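Long-range contact in exotoxin 5 (Staphylococcus aureus subsp. aureus COL, PDB 3R2I), which is a staphylococcal superantigen-like exotoxin of unestablished function, built from an OB-fold domain and a beta-grasp domain and probably acting outside the bacterial cell: residues Y66-K80 and Y111-E125. Numbering follows the deposited sequence.
Sequences YYSEESFEPTNISVK and YKEKTHGLDVFAVPE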
ATOM      1  N   TYR A  66       6.831  -1.386 -10.840  1.00 25.10           N
ATOM      2  CA  TYR A  66       5.606  -1.509 -10.050  1.00 23.08           C
ATOM      3  C   TYR A  66       5.401  -0.411  -8.996  1.00 22.34           C
ATOM      4  O   TYR A  66       4.365   0.280  -8.950  1.00 19.91           O
ATOM      5  CB  TYR A  66       5.594  -2.861  -9.402  1.00 22.71           C
ATOM      6  CG  TYR A  66       4.341  -3.131  -8.656  1.00 23.89           C
ATOM      7  CD1 TYR A  66       3.210  -3.583  -9.308  1.00 18.58           C
ATOM      8  CD2 TYR A  66       4.281  -2.928  -7.289  1.00 20.36           C
ATOM      9  CE1 TYR A  66       2.065  -3.787  -8.626  1.00 17.59           C
ATOM     10  CE2 TYR A  66       3.153  -3.174  -6.605  1.00 17.37           C
ATOM     11  CZ  TYR A  66       2.050  -3.598  -7.255  1.00 19.11           C
ATOM     12  OH  TYR A  66       0.919  -3.867  -6.502  1.00 17.37           O
ATOM     13  N   TYR A  67       6.439  -0.215  -8.198  1.00 21.87           N
ATOM     14  CA  TYR A  67       6.416   0.760  -7.141  1.00 21.02           C
ATOM     15  C   TYR A  67       6.584   2.236  -7.557  1.00 22.50           C
ATOM     16  O   TYR A  67       6.538   3.109  -6.683  1.00 21.70           O
ATOM     17  CB  TYR A  67       7.395   0.342  -6.060  1.00 20.00           C
ATOM     18  CG  TYR A  67       6.857  -0.798  -5.249  1.00 20.38           C
ATOM     19  CD1 TYR A  67       5.822  -0.584  -4.344  1.00 18.75           C
ATOM     20  CD2 TYR A  67       7.374  -2.083  -5.360  1.00 20.37           C
ATOM     21  CE1 TYR A  67       5.318  -1.609  -3.582  1.00 19.51           C
ATOM     22  CE2 TYR A  67       6.846  -3.130  -4.592  1.00 20.16           C
ATOM     23  CZ  TYR A  67       5.843  -2.878  -3.712  1.00 18.66           C
ATOM     24  OH  TYR A  67       5.371  -3.883  -2.913  1.00 16.22           O
ATOM     25  N   SER A  68       6.775   2.478  -8.858  1.00 23.54           N
ATOM     26  CA  SER A  68       6.882   3.820  -9.486  1.00 26.73           C
ATOM     27  C   SER A  68       5.575   4.260 -10.124  1.00 27.57           C
ATOM     28  O   SER A  68       5.452   5.393 -10.603  1.00 28.82           O
ATOM     29  CB  SER A  68       7.834   3.794 -10.694  1.00 26.66           C
ATOM     30  OG  SER A  68       9.162   3.762 -10.292  1.00 33.77           O
ATOM     31  N   GLU A  69       4.648   3.329 -10.245  1.00 27.10           N
ATOM     32  CA  GLU A  69       3.385   3.604 -10.889  1.00 28.80           C
ATOM     33  C   GLU A  69       2.536   4.615 -10.107  1.00 27.37           C
ATOM     34  O   GLU A  69       2.710   4.804  -8.910  1.00 26.25           O
ATOM     35  CB  GLU A  69       2.636   2.276 -11.064  1.00 30.13           C
ATOM     36  CG  GLU A  69       1.425   2.340 -11.971  1.00 37.59           C
ATOM     37  CD  GLU A  69       1.778   2.631 -13.415  1.00 43.14           C
ATOM     38  OE1 GLU A  69       2.740   2.010 -13.930  1.00 49.33           O
ATOM     39  OE2 GLU A  69       1.064   3.443 -14.042  1.00 47.49           O
ATOM     40  N   GLU A  70       1.618   5.273 -10.793  1.00 27.42           N
ATOM     41  CA  GLU A  70       0.729   6.231 -10.145  1.00 28.41           C
ATOM     42  C   GLU A  70      -0.373   5.455  -9.434  1.00 25.17           C
ATOM     43  O   GLU A  70      -0.855   4.430  -9.922  1.00 26.28           O
ATOM     44  CB  GLU A  70       0.109   7.208 -11.157  1.00 31.24           C
ATOM     45  CG  GLU A  70      -0.763   8.323 -10.520  1.00 37.54           C
ATOM     46  CD  GLU A  70      -1.354   9.298 -11.554  1.00 49.49           C
ATOM     47  OE1 GLU A  70      -1.236   9.056 -12.783  1.00 54.98           O
ATOM     48  OE2 GLU A  70      -1.941  10.318 -11.130  1.00 55.26           O
ATOM     49  N   SER A  71      -0.740   5.934  -8.264  1.00 22.93           N
ATOM     50  CA  SER A  71      -1.763   5.328  -7.446  1.00 21.71           C
ATOM     51  C   SER A  71      -3.022   6.195  -7.441  1.00 22.24           C
ATOM     52  O   SER A  71      -3.036   7.335  -7.949  1.00 22.55           O
ATOM     53  CB  SER A  71      -1.231   5.138  -6.037  1.00 21.40           C
ATOM     54  OG  SER A  71      -0.854   6.371  -5.478  1.00 24.04           O
ATOM     55  N   PHE A  72      -4.079   5.626  -6.882  1.00 20.93           N
ATOM     56  CA  PHE A  72      -5.370   6.273  -6.844  1.00 20.96           C
ATOM     57  C   PHE A  72      -6.023   5.989  -5.498  1.00 21.33           C
ATOM     58  O   PHE A  72      -5.825   4.907  -4.911  1.00 19.09           O
ATOM     59  CB  PHE A  72      -6.246   5.746  -7.995  1.00 20.98           C
ATOM     60  CG  PHE A  72      -5.618   5.914  -9.372  1.00 19.41           C
ATOM     61  CD1 PHE A  72      -4.867   4.893  -9.942  1.00 23.80           C
ATOM     62  CD2 PHE A  72      -5.754   7.082 -10.068  1.00 24.91           C
ATOM     63  CE1 PHE A  72      -4.258   5.045 -11.177  1.00 22.42           C
ATOM     64  CE2 PHE A  72      -5.157   7.238 -11.316  1.00 25.91           C
ATOM     65  CZ  PHE A  72      -4.410   6.211 -11.861  1.00 24.79           C
ATOM     66  N   GLU A  73      -6.805   6.962  -5.038  1.00 21.78           N
ATOM     67  CA  GLU A  73      -7.487   6.920  -3.734  1.00 23.95           C
ATOM     68  C   GLU A  73      -8.979   7.271  -3.784  1.00 23.78           C
ATOM     69  O   GLU A  73      -9.410   8.196  -3.141  1.00 25.03           O
ATOM     70  CB  GLU A  73      -6.762   7.864  -2.763  1.00 22.81           C
ATOM     71  CG  GLU A  73      -5.335   7.383  -2.501  1.00 26.69           C
ATOM     72  CD  GLU A  73      -4.511   8.305  -1.612  1.00 29.34           C
ATOM     73  OE1 GLU A  73      -5.067   8.909  -0.665  1.00 35.37           O
ATOM     74  OE2 GLU A  73      -3.289   8.378  -1.848  1.00 29.33           O
ATOM     75  N   PRO A  74      -9.761   6.524  -4.562  1.00 23.39           N
ATOM     76  CA  PRO A  74     -11.177   6.806  -4.635  1.00 24.53           C
ATOM     77  C   PRO A  74     -11.767   6.545  -3.248  1.00 25.61           C
ATOM     78  O   PRO A  74     -11.340   5.633  -2.547  1.00 23.84           O
ATOM     79  CB  PRO A  74     -11.669   5.804  -5.676  1.00 24.30           C
ATOM     80  CG  PRO A  74     -10.654   4.700  -5.641  1.00 21.78           C
ATOM     81  CD  PRO A  74      -9.385   5.408  -5.441  1.00 22.29           C
ATOM     82  N   THR A  75     -12.757   7.345  -2.880  1.00 27.98           N
ATOM     83  CA  THR A  75     -13.314   7.308  -1.542  1.00 29.17           C
ATOM     84  C   THR A  75     -14.822   7.226  -1.501  1.00 29.07           C
ATOM     85  O   THR A  75     -15.514   7.616  -2.444  1.00 29.17           O
ATOM     86  CB  THR A  75     -12.875   8.600  -0.771  1.00 31.35           C
ATOM     87  OG1 THR A  75     -13.399   8.579   0.567  1.00 38.65           O
ATOM     88  CG2 THR A  75     -13.383   9.880  -1.474  1.00 35.43           C
ATOM     89  N   ASN A  76     -15.316   6.734  -0.371  1.00 30.37           N
ATOM     90  CA  ASN A  76     -16.754   6.632  -0.095  1.00 31.54           C
ATOM     91  C   ASN A  76     -17.495   5.916  -1.192  1.00 30.33           C
ATOM     92  O   ASN A  76     -18.442   6.415  -1.738  1.00 31.37           O
ATOM     93  CB  ASN A  76     -17.348   8.028   0.100  1.00 31.56           C
ATOM     94  CG  ASN A  76     -18.768   7.978   0.689  1.00 36.14           C
ATOM     95  OD1 ASN A  76     -19.141   7.011   1.366  1.00 31.69           O
ATOM     96  ND2 ASN A  76     -19.545   9.034   0.455  1.00 30.39           N
ATOM     97  N   ILE A  77     -17.075   4.702  -1.454  1.00 30.74           N
ATOM     98  CA  ILE A  77     -17.626   3.917  -2.526  1.00 31.44           C
ATOM     99  C   ILE A  77     -18.659   2.937  -2.031  1.00 33.05           C
ATOM    100  O   ILE A  77     -18.513   2.360  -0.946  1.00 33.56           O
ATOM    101  CB  ILE A  77     -16.494   3.137  -3.186  1.00 29.66           C
ATOM    102  CG1 ILE A  77     -15.430   4.115  -3.707  1.00 30.30           C
ATOM    103  CG2 ILE A  77     -17.015   2.315  -4.336  1.00 31.73           C
ATOM    104  CD1 ILE A  77     -14.051   3.519  -3.775  1.00 31.84           C
ATOM    105  N   SER A  78     -19.713   2.779  -2.824  1.00 33.30           N
ATOM    106  CA  SER A  78     -20.763   1.824  -2.534  1.00 35.63           C
ATOM    107  C   SER A  78     -20.645   0.789  -3.632  1.00 34.80           C
ATOM    108  O   SER A  78     -20.630   1.142  -4.812  1.00 34.26           O
ATOM    109  CB  SER A  78     -22.121   2.493  -2.513  1.00 36.69           C
ATOM    110  OG  SER A  78     -22.212   3.361  -1.379  1.00 41.41           O
ATOM    111  N   VAL A  79     -20.522  -0.481  -3.252  1.00 35.02           N
ATOM    112  CA  VAL A  79     -20.335  -1.532  -4.240  1.00 34.95           C
ATOM    113  C   VAL A  79     -20.637  -2.917  -3.674  1.00 36.08           C
ATOM    114  O   VAL A  79     -20.715  -3.105  -2.455  1.00 37.18           O
ATOM    115  CB  VAL A  79     -18.895  -1.476  -4.784  1.00 32.89           C
ATOM    116  CG1 VAL A  79     -17.908  -1.793  -3.699  1.00 30.89           C
ATOM    117  CG2 VAL A  79     -18.705  -2.390  -6.014  1.00 36.23           C
ATOM    118  N   LYS A  80     -20.820  -3.861  -4.593  1.00 35.69           N
ATOM    119  CA  LYS A  80     -21.148  -5.243  -4.317  1.00 37.83           C
ATOM    120  C   LYS A  80     -20.209  -6.094  -5.188  1.00 36.09           C
ATOM    121  O   LYS A  80     -19.901  -5.705  -6.339  1.00 35.85           O
ATOM    122  CB  LYS A  80     -22.608  -5.456  -4.725  1.00 39.59           C
ATOM    123  CG  LYS A  80     -23.143  -6.848  -4.541  1.00 44.71           C
ATOM    124  CD  LYS A  80     -24.564  -6.916  -5.076  1.00 48.28           C
ATOM    125  CE  LYS A  80     -24.991  -8.337  -5.350  1.00 53.73           C
ATOM    126  NZ  LYS A  80     -26.330  -8.405  -6.025  1.00 58.26           N
ATOM    127  N   TYR A 111     -17.543  -9.089   0.188  1.00 41.08           N
ATOM    128  CA  TYR A 111     -18.491  -7.977  -0.049  1.00 39.75           C
ATOM    129  C   TYR A 111     -19.667  -8.395  -0.931  1.00 38.78           C
ATOM    130  O   TYR A 111     -20.063  -7.673  -1.829  1.00 35.86           O
ATOM    131  CB  TYR A 111     -17.724  -6.765  -0.645  1.00 36.99           C
ATOM    132  CG  TYR A 111     -16.548  -6.266   0.212  1.00 35.25           C
ATOM    133  CD1 TYR A 111     -15.261  -6.707  -0.018  1.00 29.75           C
ATOM    134  CD2 TYR A 111     -16.739  -5.365   1.258  1.00 35.83           C
ATOM    135  CE1 TYR A 111     -14.193  -6.268   0.747  1.00 30.13           C
ATOM    136  CE2 TYR A 111     -15.669  -4.918   2.034  1.00 32.26           C
ATOM    137  CZ  TYR A 111     -14.396  -5.370   1.763  1.00 32.19           C
ATOM    138  OH  TYR A 111     -13.310  -4.972   2.527  1.00 32.85           O
ATOM    139  N   LYS A 112     -20.239  -9.557  -0.649  1.00 40.44           N
ATOM    140  CA  LYS A 112     -21.344 -10.059  -1.461  1.00 43.56           C
ATOM    141  C   LYS A 112     -22.569  -9.170  -1.346  1.00 43.73           C
ATOM    142  O   LYS A 112     -23.332  -9.037  -2.308  1.00 44.40           O
ATOM    143  CB  LYS A 112     -21.674 -11.507  -1.105  1.00 46.83           C
ATOM    144  CG  LYS A 112     -20.519 -12.496  -1.389  1.00 53.38           C
ATOM    145  CD  LYS A 112     -20.850 -13.885  -0.793  1.00 64.53           C
ATOM    146  CE  LYS A 112     -19.700 -14.906  -0.961  1.00 68.11           C
ATOM    147  NZ  LYS A 112     -19.910 -16.148  -0.110  1.00 72.24           N
ATOM    148  N   GLU A 113     -22.780  -8.584  -0.169  1.00 43.70           N
ATOM    149  CA  GLU A 113     -23.886  -7.651   0.014  1.00 45.51           C
ATOM    150  C   GLU A 113     -23.344  -6.281  -0.336  1.00 41.74           C
ATOM    151  O   GLU A 113     -22.175  -6.020  -0.112  1.00 40.75           O
ATOM    152  CB  GLU A 113     -24.400  -7.623   1.461  1.00 48.34           C
ATOM    153  CG  GLU A 113     -25.175  -8.843   1.909  1.00 55.62           C
ATOM    154  CD  GLU A 113     -25.924  -8.609   3.240  1.00 65.60           C
ATOM    155  OE1 GLU A 113     -25.348  -8.000   4.189  1.00 66.82           O
ATOM    156  OE2 GLU A 113     -27.102  -9.048   3.327  1.00 71.52           O
ATOM    157  N   LYS A 114     -24.189  -5.397  -0.859  1.00 40.99           N
ATOM    158  CA  LYS A 114     -23.752  -4.056  -1.208  1.00 39.09           C
ATOM    159  C   LYS A 114     -23.215  -3.392   0.057  1.00 37.67           C
ATOM    160  O   LYS A 114     -23.891  -3.348   1.074  1.00 39.28           O
ATOM    161  CB  LYS A 114     -24.872  -3.239  -1.804  1.00 40.64           C
ATOM    162  CG  LYS A 114     -24.364  -2.005  -2.503  1.00 45.70           C
ATOM    163  CD  LYS A 114     -25.485  -1.170  -3.118  1.00 52.28           C
ATOM    164  CE  LYS A 114     -24.908   0.074  -3.813  1.00 52.68           C
ATOM    165  NZ  LYS A 114     -25.954   1.095  -4.132  1.00 55.64           N
ATOM    166  N   THR A 115     -21.985  -2.901  -0.020  1.00 35.16           N
ATOM    167  CA  THR A 115     -21.307  -2.287   1.109  1.00 34.97           C
ATOM    168  C   THR A 115     -21.060  -0.809   0.840  1.00 34.68           C
ATOM    169  O   THR A 115     -20.612  -0.408  -0.235  1.00 32.80           O
ATOM    170  CB  THR A 115     -19.983  -3.006   1.363  1.00 33.33           C
ATOM    171  OG1 THR A 115     -20.250  -4.391   1.563  1.00 34.85           O
ATOM    172  CG2 THR A 115     -19.247  -2.454   2.581  1.00 34.99           C
ATOM    173  N   HIS A 116     -21.300   0.005   1.849  1.00 35.22           N
ATOM    174  CA  HIS A 116     -21.158   1.427   1.670  1.00 34.61           C
ATOM    175  C   HIS A 116     -20.037   2.024   2.473  1.00 33.34           C
ATOM    176  O   HIS A 116     -19.550   1.437   3.441  1.00 34.11           O
ATOM    177  CB  HIS A 116     -22.464   2.096   2.083  1.00 37.56           C
ATOM    178  CG  HIS A 116     -23.681   1.552   1.395  1.00 39.61           C
ATOM    179  ND1 HIS A 116     -24.145   2.048   0.194  1.00 46.68           N
ATOM    180  CD2 HIS A 116     -24.568   0.599   1.774  1.00 43.11           C
ATOM    181  CE1 HIS A 116     -25.250   1.405  -0.152  1.00 47.13           C
ATOM    182  NE2 HIS A 116     -25.532   0.526   0.795  1.00 44.74           N
ATOM    183  N   GLY A 117     -19.626   3.210   2.050  1.00 31.95           N
ATOM    184  CA  GLY A 117     -18.593   3.955   2.733  1.00 31.44           C
ATOM    185  C   GLY A 117     -17.196   3.355   2.675  1.00 29.08           C
ATOM    186  O   GLY A 117     -16.433   3.458   3.628  1.00 28.91           O
ATOM    187  N   LEU A 118     -16.843   2.749   1.558  1.00 27.50           N
ATOM    188  CA  LEU A 118     -15.519   2.149   1.455  1.00 26.55           C
ATOM    189  C   LEU A 118     -14.533   3.058   0.737  1.00 25.35           C
ATOM    190  O   LEU A 118     -14.911   3.835  -0.140  1.00 24.21           O
ATOM    191  CB  LEU A 118     -15.599   0.813   0.706  1.00 25.90           C
ATOM    192  CG  LEU A 118     -16.424  -0.305   1.309  1.00 25.27           C
ATOM    193  CD1 LEU A 118     -16.476  -1.438   0.280  1.00 21.00           C
ATOM    194  CD2 LEU A 118     -15.850  -0.775   2.674  1.00 22.19           C
ATOM    195  N   ASP A 119     -13.284   2.996   1.181  1.00 25.13           N
ATOM    196  CA  ASP A 119     -12.186   3.708   0.552  1.00 25.47           C
ATOM    197  C   ASP A 119     -11.311   2.666  -0.087  1.00 23.78           C
ATOM    198  O   ASP A 119     -11.147   1.575   0.463  1.00 24.31           O
ATOM    199  CB  ASP A 119     -11.316   4.454   1.558  1.00 26.75           C
ATOM    200  CG  ASP A 119     -11.967   5.696   2.099  1.00 29.35           C
ATOM    201  OD1 ASP A 119     -13.004   6.138   1.566  1.00 35.69           O
ATOM    202  OD2 ASP A 119     -11.416   6.232   3.080  1.00 34.65           O
ATOM    203  N   VAL A 120     -10.688   3.019  -1.208  1.00 23.88           N
ATOM    204  CA  VAL A 120      -9.815   2.092  -1.895  1.00 24.35           C
ATOM    205  C   VAL A 120      -8.504   2.728  -2.321  1.00 23.93           C
ATOM    206  O   VAL A 120      -8.493   3.809  -2.878  1.00 26.34           O
ATOM    207  CB  VAL A 120     -10.523   1.437  -3.134  1.00 24.24           C
ATOM    208  CG1 VAL A 120      -9.551   0.693  -3.963  1.00 24.76           C
ATOM    209  CG2 VAL A 120     -11.683   0.473  -2.658  1.00 24.80           C
ATOM    210  N   PHE A 121      -7.395   2.061  -1.992  1.00 22.66           N
ATOM    211  CA  PHE A 121      -6.090   2.504  -2.414  1.00 20.35           C
ATOM    212  C   PHE A 121      -5.775   1.573  -3.555  1.00 17.90           C
ATOM    213  O   PHE A 121      -5.643   0.366  -3.377  1.00 17.32           O
ATOM    214  CB  PHE A 121      -5.031   2.419  -1.339  1.00 20.17           C
ATOM    215  CG  PHE A 121      -3.684   2.881  -1.819  1.00 18.54           C
ATOM    216  CD1 PHE A 121      -3.404   4.222  -1.930  1.00 20.34           C
ATOM    217  CD2 PHE A 121      -2.709   1.983  -2.165  1.00 19.47           C
ATOM    218  CE1 PHE A 121      -2.174   4.653  -2.395  1.00 22.19           C
ATOM    219  CE2 PHE A 121      -1.480   2.415  -2.607  1.00 18.04           C
ATOM    220  CZ  PHE A 121      -1.218   3.743  -2.727  1.00 18.84           C
ATOM    221  N   ALA A 122      -5.642   2.138  -4.731  1.00 16.10           N
ATOM    222  CA  ALA A 122      -5.462   1.315  -5.931  1.00 16.94           C
ATOM    223  C   ALA A 122      -4.143   1.515  -6.609  1.00 16.61           C
ATOM    224  O   ALA A 122      -3.649   2.635  -6.744  1.00 17.51           O
ATOM    225  CB  ALA A 122      -6.602   1.584  -6.920  1.00 15.58           C
ATOM    226  N   VAL A 123      -3.540   0.394  -6.960  1.00 18.57           N
ATOM    227  CA  VAL A 123      -2.275   0.378  -7.669  1.00 19.19           C
ATOM    228  C   VAL A 123      -2.524  -0.598  -8.794  1.00 20.36           C
ATOM    229  O   VAL A 123      -3.007  -1.692  -8.560  1.00 20.44           O
ATOM    230  CB  VAL A 123      -1.171  -0.194  -6.823  1.00 20.15           C
ATOM    231  CG1 VAL A 123       0.095  -0.373  -7.703  1.00 21.36           C
ATOM    232  CG2 VAL A 123      -0.934   0.695  -5.617  1.00 19.85           C
ATOM    233  N   PRO A 124      -2.176  -0.238 -10.015  1.00 21.56           N
ATOM    234  CA  PRO A 124      -2.515  -1.224 -11.026  1.00 22.66           C
ATOM    235  C   PRO A 124      -1.595  -2.407 -11.164  1.00 23.31           C
ATOM    236  O   PRO A 124      -0.380  -2.251 -11.172  1.00 23.28           O
ATOM    237  CB  PRO A 124      -2.416  -0.417 -12.336  1.00 24.52           C
ATOM    238  CG  PRO A 124      -1.498   0.709 -12.011  1.00 24.27           C
ATOM    239  CD  PRO A 124      -1.800   1.061 -10.602  1.00 22.27           C
ATOM    240  N   GLU A 125      -2.175  -3.566 -11.328  1.00 22.83           N
ATOM    241  CA  GLU A 125      -1.460  -4.738 -11.728  1.00 22.12           C
ATOM    242  C   GLU A 125      -1.425  -4.826 -13.235  1.00 22.38           C
ATOM    243  O   GLU A 125      -0.559  -5.411 -13.807  1.00 21.71           O
ATOM    244  CB  GLU A 125      -2.100  -5.968 -11.125  1.00 21.50           C
ATOM    245  CG  GLU A 125      -2.322  -5.917  -9.633  1.00 21.97           C
ATOM    246  CD  GLU A 125      -1.054  -6.028  -8.789  1.00 23.56           C
ATOM    247  OE1 GLU A 125      -0.076  -6.507  -9.260  1.00 24.32           O
ATOM    248  OE2 GLU A 125      -1.031  -5.618  -7.647  1.00 21.99           O
TER
HETATM  249  O   HOH W   1     -20.704   4.988  -0.273  1.00 45.46           O
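Tyr66, at the end of helix 57-68, lays its phenol across Val123 and reaches Glu125. Tyr66 CG stands anti to the backbone N (chi1 -176°), which carries the ring over to Val123 CG1, 3.8 Å from Tyr66 CZ, and lets Tyr66 OH donate to Glu125 OE2 (2.9 Å) from above the carboxylate plane. The other oxygen of Glu125 pairs with Lys226, which also makes a cation-pi contact with the Tyr66 ring. The Pro124 ring is met at CG by Glu69 CG (3.3 Å), and Pro124 CD lies against Glu70 O. Lys80, at the far end, runs extended past Lys112, with Lys80 CG 3.1 Å from Lys112 O. Between these ends the backbones pair antiparallel in two short ladders. Phe72 and Ala122 exchange two backbone bonds, and Val120 N binds Pro74 O. Ile77 and Leu118 form a hydrogen-bonded pair, as do Val79 and Thr115; Gly117 and Leu118 against Ile77, and Asn76 and Ile77 against Leu118, make G1 bulges, the register shifting by one before Val79. Asp119 OD1 takes two donors from just before strand 77-84, Thr75 OG1 at 2.7 Å from above the carboxylate plane and Asn76 N nearly along the C-O axis. Ser78 OG meets the edge of the His116 ring at ND1 (2.8 Å), and a water bridges Gly117 N and Asn76 OD1, which also accepts from Lys142. Ile77 CD1 packs on Val120 CG2 (4.0 Å). Within the OB-fold domain Ile77 and Val79 pack on strand 87-94, Asp119 and Phe121 bond to strand 133-141, and Phe121 and Val123 touch helix 182-197 of the beta-grasp domain.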